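Local coordinates for protein nigerythrin (Desulfovibrio vulgaris subsp. vulgaris, PDB 1YUZ) that reduces hydrogen peroxide as an NADH peroxidase in vitro, a homodimeric rubrerythrin relative that pairs a diiron centre in a four-helix bundle with a rubredoxin-like iron centre, at residues 128-131 against 137-140; 31-36 against 82-87; 53-58 against 62-67. All blocks are in the same frame, centred on the assembly; numbering follows the deposited sequence. Where two conformers were deposited one is given.

Contact 1 of 3, residues 128-131 against 137-140; sequences RKAQ and KAVH
V139 of helix 136-161 presses its CG2 methyl against A130 and Q131 of helix 104-132, where the two helices lie side by side close to the turn that joins them. From CB the valine forks. CG1 stands anti to the backbone N (chi1 168°), which leaves CG2 anti to the carbonyl carbon and directed across the gap. This one branch does the touching: it meets A130 CB at 3.5 Å, tighter than usual for two carbons, Q131 N at 3.6 Å, and Q131 CG at 3.7 Å. The Q131 side chain crosses the valine at about a right angle and touches it through CG. Beside this, A130 CB meets A138 CB at 3.9 Å, one methyl against another. Both alanines also touch T29 of helix 29-56. The small side chains let the backbones come close, with the CA atoms of A130 and V139 5.6 Å apart. No hydrogen bond or ion pair spans the two segments; between them the contact is van der Waals packing, methyl on methyl and methyl on the backbone N and CG of Q131.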
loop_
_atom_site.group_PDB
_atom_site.type_symbol
_atom_site.label_atom_id
_atom_site.label_comp_id
_atom_site.label_asym_id
_atom_site.label_seq_id
_atom_site.Cartn_x
_atom_site.Cartn_y
_atom_site.Cartn_z
ATOM N N ARG B 128 19.196 -9.926 4.592
ATOM C CA ARG B 128 20.469 -9.401 5.060
ATOM C C ARG B 128 21.226 -10.437 5.881
ATOM O O ARG B 128 22.427 -10.627 5.692
ATOM C CB ARG B 128 20.248 -8.141 5.898
ATOM C CG ARG B 128 21.535 -7.529 6.416
ATOM C CD ARG B 128 22.423 -7.055 5.277
ATOM N NE ARG B 128 23.774 -6.747 5.743
ATOM C CZ ARG B 128 24.718 -6.181 4.996
ATOM N NH1 ARG B 128 24.467 -5.851 3.737
ATOM N NH2 ARG B 128 25.916 -5.944 5.512
ATOM N N LYS B 129 20.526 -11.109 6.790
ATOM C CA LYS B 129 21.160 -12.120 7.627
ATOM C C LYS B 129 21.685 -13.262 6.762
ATOM O O LYS B 129 22.787 -13.756 6.990
ATOM C CB LYS B 129 20.174 -12.663 8.664
ATOM C CG LYS B 129 20.756 -13.734 9.586
ATOM C CD LYS B 129 21.825 -13.172 10.514
ATOM C CE LYS B 129 22.307 -14.224 11.503
ATOM N NZ LYS B 129 23.273 -13.659 12.489
ATOM N N ALA B 130 20.900 -13.680 5.773
ATOM C CA ALA B 130 21.314 -14.759 4.877
ATOM C C ALA B 130 22.563 -14.334 4.108
ATOM O O ALA B 130 23.462 -15.138 3.878
ATOM C CB ALA B 130 20.187 -15.105 3.907
ATOM N N GLN B 131 22.616 -13.066 3.712
ATOM C CA GLN B 131 23.775 -12.549 2.993
ATOM C C GLN B 131 25.003 -12.583 3.891
ATOM O O GLN B 131 26.078 -13.026 3.483
ATOM C CB GLN B 131 23.537 -11.106 2.556
ATOM C CG GLN B 131 22.613 -10.942 1.374
ATOM C CD GLN B 131 22.435 -9.488 1.005
ATOM O OE1 GLN B 131 21.784 -8.731 1.726
ATOM N NE2 GLN B 131 23.030 -9.085 -0.112
ATOM N N LYS B 137 21.171 -19.677 -1.112
ATOM C CA LYS B 137 19.887 -20.311 -1.383
ATOM C C LYS B 137 18.778 -19.573 -0.639
ATOM O O LYS B 137 17.707 -19.320 -1.189
ATOM C CB LYS B 137 19.911 -21.781 -0.955
ATOM C CG LYS B 137 20.827 -22.656 -1.806
ATOM C CD LYS B 137 20.678 -24.134 -1.462
ATOM C CE LYS B 137 21.446 -24.999 -2.452
ATOM N NZ LYS B 137 21.278 -26.457 -2.207
ATOM N N ALA B 138 19.046 -19.217 0.613
ATOM C CA ALA B 138 18.079 -18.502 1.432
ATOM C C ALA B 138 17.886 -17.090 0.895
ATOM O O ALA B 138 16.770 -16.577 0.884
ATOM C CB ALA B 138 18.551 -18.459 2.874
ATOM N N VAL B 139 18.967 -16.459 0.453
ATOM C CA VAL B 139 18.861 -15.117 -0.103
ATOM C C VAL B 139 17.907 -15.166 -1.294
ATOM O O VAL B 139 17.046 -14.300 -1.447
ATOM C CB VAL B 139 20.238 -14.587 -0.570
ATOM C CG1 VAL B 139 20.060 -13.335 -1.415
ATOM C CG2 VAL B 139 21.117 -14.281 0.643
ATOM N N HIS B 140 18.053 -16.191 -2.126
ATOM C CA HIS B 140 17.199 -16.342 -3.300
ATOM C C HIS B 140 15.734 -16.501 -2.910
ATOM O O HIS B 140 14.866 -15.789 -3.415
ATOM C CB HIS B 140 17.641 -17.561 -4.112
ATOM C CG HIS B 140 16.718 -17.906 -5.239
ATOM N ND1 HIS B 140 16.644 -17.162 -6.396
ATOM C CD2 HIS B 140 15.816 -18.906 -5.376
ATOM C CE1 HIS B 140 15.739 -17.692 -7.200
ATOM N NE2 HIS B 140 15.221 -18.750 -6.605
#

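Contact 2 of 3, residues 31-36 against 82-87; sequences ENLKAA and ALVAEM
Helices 31-36 and 82-87 run roughly antiparallel, their N-to-C directions 137° apart and their axes 9.7 Å apart at closest approach, with L33 and V84 facing each other. These two residues bury the most surface here. L33 CB lies 3.5 Å from V84 CG2, and the two side chains lie alongside, pointing opposite ways. Farther out, the leucine fork reaches L83: L33 CD1 rests 3.9 Å from L83 CB, while L33 CD2 lies 4.0 Å from L83 CD1, the two leucines crossing at about a right angle. The second valine methyl serves another neighbour. With V84 CG1 anti to the backbone N (chi1 176°), it meets the extended chain of K34 near its end, 4.1 Å from K34 CE. The lysine offers CE to V84 while its NZ goes on to a salt bridge with E88, just beyond the second helix segment. F142 of helix 136-161 packs on L33, and V141 of that helix on L83, drawing a third helix into the same apolar layer. The diiron site lies farther along, about 13 Å from the L33 side chain to the iron(III). The arrangement is that of antiparallel neighbouring helices in the ferritin-like four-helix bundle.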
loop_
_atom_site.group_PDB
_atom_site.type_symbol
_atom_site.label_atom_id
_atom_site.label_comp_id
_atom_site.label_asym_id
_atom_site.label_seq_id
_atom_site.Cartn_x
_atom_site.Cartn_y
_atom_site.Cartn_z
ATOM N N GLU B 31 16.603 -20.513 11.528
ATOM C CA GLU B 31 15.535 -20.032 12.395
ATOM C C GLU B 31 14.644 -19.048 11.640
ATOM O O GLU B 31 13.423 -19.065 11.794
ATOM C CB GLU B 31 16.118 -19.350 13.639
ATOM C CG GLU B 31 16.926 -20.276 14.542
ATOM C CD GLU B 31 17.493 -19.564 15.760
ATOM O OE1 GLU B 31 18.171 -18.529 15.590
ATOM O OE2 GLU B 31 17.265 -20.045 16.891
ATOM N N ASN B 32 15.254 -18.198 10.819
ATOM C CA ASN B 32 14.496 -17.214 10.055
ATOM C C ASN B 32 13.592 -17.880 9.028
ATOM O O ASN B 32 12.464 -17.439 8.806
ATOM C CB ASN B 32 15.437 -16.221 9.378
ATOM C CG ASN B 32 16.271 -15.452 10.379
ATOM O OD1 ASN B 32 15.859 -15.268 11.525
ATOM N ND2 ASN B 32 17.438 -14.988 9.951
ATOM N N LEU B 33 14.081 -18.943 8.401
ATOM C CA LEU B 33 13.277 -19.665 7.426
ATOM C C LEU B 33 12.037 -20.218 8.121
ATOM O O LEU B 33 10.929 -20.139 7.590
ATOM C CB LEU B 33 14.084 -20.812 6.809
ATOM C CG LEU B 33 15.071 -20.417 5.708
ATOM C CD1 LEU B 33 16.069 -21.539 5.460
ATOM C CD2 LEU B 33 14.294 -20.094 4.439
ATOM N N LYS B 34 12.223 -20.770 9.318
ATOM C CA LYS B 34 11.107 -21.325 10.069
ATOM C C LYS B 34 10.151 -20.221 10.498
ATOM O O LYS B 34 8.934 -20.410 10.500
ATOM C CB LYS B 34 11.609 -22.070 11.304
ATOM C CG LYS B 34 12.448 -23.291 10.995
ATOM C CD LYS B 34 12.892 -23.955 12.283
ATOM C CE LYS B 34 13.769 -25.159 12.018
ATOM N NZ LYS B 34 14.239 -25.757 13.297
ATOM N N ALA B 35 10.704 -19.069 10.868
ATOM C CA ALA B 35 9.881 -17.943 11.293
ATOM C C ALA B 35 9.049 -17.447 10.119
ATOM O O ALA B 35 7.876 -17.105 10.276
ATOM C CB ALA B 35 10.759 -16.822 11.829
ATOM N N ALA B 36 9.659 -17.407 8.940
ATOM C CA ALA B 36 8.950 -16.961 7.749
ATOM C C ALA B 36 7.818 -17.934 7.443
ATOM O O ALA B 36 6.703 -17.521 7.140
ATOM C CB ALA B 36 9.906 -16.879 6.569
ATOM N N ALA B 82 11.345 -26.189 1.558
ATOM C CA ALA B 82 12.313 -27.003 0.832
ATOM C C ALA B 82 13.711 -26.804 1.405
ATOM O O ALA B 82 14.475 -27.759 1.541
ATOM C CB ALA B 82 12.294 -26.648 -0.645
ATOM N N LEU B 83 14.045 -25.563 1.740
ATOM C CA LEU B 83 15.357 -25.269 2.301
ATOM C C LEU B 83 15.499 -25.824 3.713
ATOM O O LEU B 83 16.530 -26.401 4.059
ATOM C CB LEU B 83 15.614 -23.760 2.316
ATOM C CG LEU B 83 15.777 -23.070 0.960
ATOM C CD1 LEU B 83 16.145 -21.610 1.175
ATOM C CD2 LEU B 83 16.860 -23.772 0.151
ATOM N N VAL B 84 14.468 -25.653 4.530
ATOM C CA VAL B 84 14.509 -26.155 5.896
ATOM C C VAL B 84 14.604 -27.681 5.914
ATOM O O VAL B 84 15.336 -28.255 6.721
ATOM C CB VAL B 84 13.256 -25.724 6.691
ATOM C CG1 VAL B 84 13.285 -26.344 8.082
ATOM C CG2 VAL B 84 13.200 -24.205 6.790
ATOM N N ALA B 85 13.868 -28.326 5.014
ATOM C CA ALA B 85 13.848 -29.784 4.924
ATOM C C ALA B 85 15.218 -30.398 4.652
ATOM O O ALA B 85 15.540 -31.464 5.178
ATOM C CB ALA B 85 12.861 -30.224 3.846
ATOM N N GLU B 86 16.009 -29.730 3.822
ATOM C CA GLU B 86 17.339 -30.214 3.474
ATOM C C GLU B 86 18.286 -30.120 4.662
ATOM O O GLU B 86 19.196 -30.935 4.810
ATOM C CB GLU B 86 17.901 -29.401 2.306
ATOM C CG GLU B 86 17.062 -29.466 1.042
ATOM C CD GLU B 86 17.622 -28.605 -0.072
ATOM O OE1 GLU B 86 18.797 -28.806 -0.443
ATOM O OE2 GLU B 86 16.887 -27.729 -0.578
ATOM N N MET B 87 18.062 -29.122 5.510
ATOM C CA MET B 87 18.904 -28.909 6.679
ATOM C C MET B 87 18.380 -29.651 7.906
ATOM O O MET B 87 19.160 -30.111 8.741
ATOM C CB MET B 87 19.004 -27.411 6.971
ATOM C CG MET B 87 20.035 -27.035 8.019
ATOM S SD MET B 87 20.310 -25.255 8.075
ATOM C CE MET B 87 21.607 -25.073 6.849
#

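Contact 3 of 3, residues 53-58 against 62-67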
loop_
_atom_site.group_PDB
_atom_site.type_symbol
_atom_site.label_atom_id
_atom_site.label_comp_id
_atom_site.label_asym_id
_atom_site.label_seq_id
_atom_site.Cartn_x
_atom_site.Cartn_y
_atom_site.Cartn_z
ATOM N N ALA B 53 -14.986 -14.245 3.683
ATOM C CA ALA B 53 -15.784 -13.106 4.123
ATOM C C ALA B 53 -16.132 -12.200 2.943
ATOM O O ALA B 53 -17.259 -11.719 2.833
ATOM C CB ALA B 53 -15.031 -12.317 5.188
ATOM N N ALA B 54 -15.165 -11.972 2.057
ATOM C CA ALA B 54 -15.391 -11.123 0.892
ATOM C C ALA B 54 -16.536 -11.665 0.041
ATOM O O ALA B 54 -17.391 -10.905 -0.417
ATOM C CB ALA B 54 -14.118 -11.022 0.057
ATOM N N ARG B 55 -16.554 -12.976 -0.175
ATOM C CA ARG B 55 -17.618 -13.581 -0.968
ATOM C C ARG B 55 -18.969 -13.378 -0.297
ATOM O O ARG B 55 -19.955 -13.051 -0.959
ATOM C CB ARG B 55 -17.349 -15.075 -1.181
ATOM C CG ARG B 55 -16.258 -15.341 -2.206
ATOM C CD ARG B 55 -15.992 -16.822 -2.422
ATOM N NE ARG B 55 -14.934 -17.023 -3.410
ATOM C CZ ARG B 55 -15.071 -16.810 -4.715
ATOM N NH1 ARG B 55 -16.231 -16.394 -5.211
ATOM N NH2 ARG B 55 -14.041 -16.997 -5.527
ATOM N N GLU B 56 -19.020 -13.570 1.015
ATOM C CA GLU B 56 -20.269 -13.394 1.744
ATOM C C GLU B 56 -20.724 -11.942 1.656
ATOM O O GLU B 56 -21.921 -11.656 1.596
ATOM C CB GLU B 56 -20.085 -13.770 3.214
ATOM C CG GLU B 56 -19.538 -15.162 3.445
ATOM C CD GLU B 56 -19.318 -15.454 4.914
ATOM O OE1 GLU B 56 -18.689 -14.617 5.594
ATOM O OE2 GLU B 56 -19.770 -16.517 5.390
ATOM N N GLN B 57 -19.760 -11.028 1.636
ATOM C CA GLN B 57 -20.064 -9.605 1.587
ATOM C C GLN B 57 -20.363 -9.085 0.183
ATOM O O GLN B 57 -20.614 -7.895 -0.001
ATOM C CB GLN B 57 -18.918 -8.811 2.216
ATOM C CG GLN B 57 -18.795 -9.022 3.720
ATOM C CD GLN B 57 -17.622 -8.272 4.332
ATOM O OE1 GLN B 57 -17.390 -7.104 4.022
ATOM N NE2 GLN B 57 -16.891 -8.937 5.217
ATOM N N GLY B 58 -20.334 -9.975 -0.805
ATOM C CA GLY B 58 -20.633 -9.570 -2.167
ATOM C C GLY B 58 -19.477 -9.034 -2.989
ATOM O O GLY B 58 -19.696 -8.431 -4.040
ATOM N N ILE B 62 -12.675 -9.302 -5.160
ATOM C CA ILE B 62 -11.741 -9.165 -4.052
ATOM C C ILE B 62 -11.506 -10.532 -3.406
ATOM O O ILE B 62 -10.391 -10.844 -2.995
ATOM C CB ILE B 62 -12.251 -8.141 -3.012
ATOM C CG1 ILE B 62 -12.137 -6.730 -3.599
ATOM C CG2 ILE B 62 -11.440 -8.248 -1.720
ATOM C CD1 ILE B 62 -12.768 -5.644 -2.748
ATOM N N ALA B 63 -12.547 -11.356 -3.335
ATOM C CA ALA B 63 -12.398 -12.692 -2.765
ATOM C C ALA B 63 -11.365 -13.456 -3.588
ATOM O O ALA B 63 -10.515 -14.162 -3.044
ATOM C CB ALA B 63 -13.728 -13.428 -2.792
ATOM N N ARG B 64 -11.443 -13.313 -4.908
ATOM C CA ARG B 64 -10.503 -13.991 -5.788
ATOM C C ARG B 64 -9.085 -13.480 -5.563
ATOM O O ARG B 64 -8.128 -14.246 -5.656
ATOM C CB ARG B 64 -10.915 -13.818 -7.254
ATOM C CG ARG B 64 -12.151 -14.629 -7.632
ATOM C CD ARG B 64 -12.410 -14.626 -9.134
ATOM N NE ARG B 64 -13.023 -13.392 -9.623
ATOM C CZ ARG B 64 -12.391 -12.461 -10.329
ATOM N NH1 ARG B 64 -11.111 -12.605 -10.639
ATOM N NH2 ARG B 64 -13.048 -11.386 -10.739
ATOM N N LEU B 65 -8.945 -12.190 -5.266
ATOM C CA LEU B 65 -7.623 -11.635 -5.009
ATOM C C LEU B 65 -7.064 -12.242 -3.720
ATOM O O LEU B 65 -5.894 -12.612 -3.661
ATOM C CB LEU B 65 -7.686 -10.110 -4.891
ATOM C CG LEU B 65 -6.357 -9.443 -4.508
ATOM C CD1 LEU B 65 -5.256 -9.832 -5.493
ATOM C CD2 LEU B 65 -6.540 -7.935 -4.472
ATOM N N PHE B 66 -7.893 -12.348 -2.685
ATOM C CA PHE B 66 -7.436 -12.937 -1.429
ATOM C C PHE B 66 -7.062 -14.402 -1.638
ATOM O O PHE B 66 -6.095 -14.889 -1.058
ATOM C CB PHE B 66 -8.520 -12.827 -0.350
ATOM C CG PHE B 66 -8.589 -11.477 0.316
ATOM C CD1 PHE B 66 -9.800 -10.800 0.419
ATOM C CD2 PHE B 66 -7.451 -10.899 0.871
ATOM C CE1 PHE B 66 -9.875 -9.567 1.067
ATOM C CE2 PHE B 66 -7.521 -9.667 1.522
ATOM C CZ PHE B 66 -8.733 -9.005 1.618
ATOM N N GLU B 67 -7.823 -15.101 -2.473
ATOM C CA GLU B 67 -7.543 -16.506 -2.742
ATOM C C GLU B 67 -6.237 -16.651 -3.515
ATOM O O GLU B 67 -5.436 -17.541 -3.229
ATOM C CB GLU B 67 -8.713 -17.126 -3.508
ATOM C CG GLU B 67 -9.976 -17.157 -2.665
ATOM C CD GLU B 67 -11.238 -17.439 -3.457
ATOM O OE1 GLU B 67 -11.213 -17.354 -4.702
ATOM O OE2 GLU B 67 -12.272 -17.730 -2.817
#
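A54 and R55, in the last turn of helix 29-56, meet A63 and E67 of helix 60-87 across the tight helical hairpin that joins the first two helices of the ferritin-like bundle. G58, with positive phi (87°), ends the first helix in a Schellman motif and lets the chain turn back. On the buried side A54 CB sits 3.7 Å from A63 CB and approaches the edge of the F66 ring, whose other neighbours include F50 and Y156. On the outer side R55 carries the contact. Its CG, anti to the carbonyl carbon, lies 3.2 Å from A63 CB, a very close approach, and the chain stays extended through NE before chi4 (-72°) turns the guanidinium. The group passes with one face over A63 CB, offset toward its rim, and holds the E67 carboxylate side-on, through NE and NH2, one nitrogen to each oxygen. The two planes are 31° apart, and both oxygens are met on the syn side, by donors tilted somewhat out of the carboxylate plane. R64 touches R55 NH2 through CG, and its own guanidinium leads to E60 and the carbonyl O of Y202. Two fairly straight bonds should limit rotation of both charged groups: R55 NE to E67 OE2 at 2.8 Å, and R55 NH2 to E67 OE1 at 3.0 Å.

All three contacts belong to the ferritin-like helical bundle, near its two ends. Contacts 2 and 3 both join helices 29-56 and 60-87: contact 3 sits at the hairpin and contact 2 at the far ends of the same pair, centres about 31 Å apart. Contact 1 follows both in sequence and joins helices 104-132 and 136-161 beside their own turn. Its centre lies about 12 Å from that of contact 2, and the two touch, L83 CD1 packing 3.7 Å from A138 CA. Contact 3 is on the other side of the chain's centre, about 34 Å from contact 1, centre to centre. The first helix pair is thus met here at both ends and the second at one, with the diiron site between.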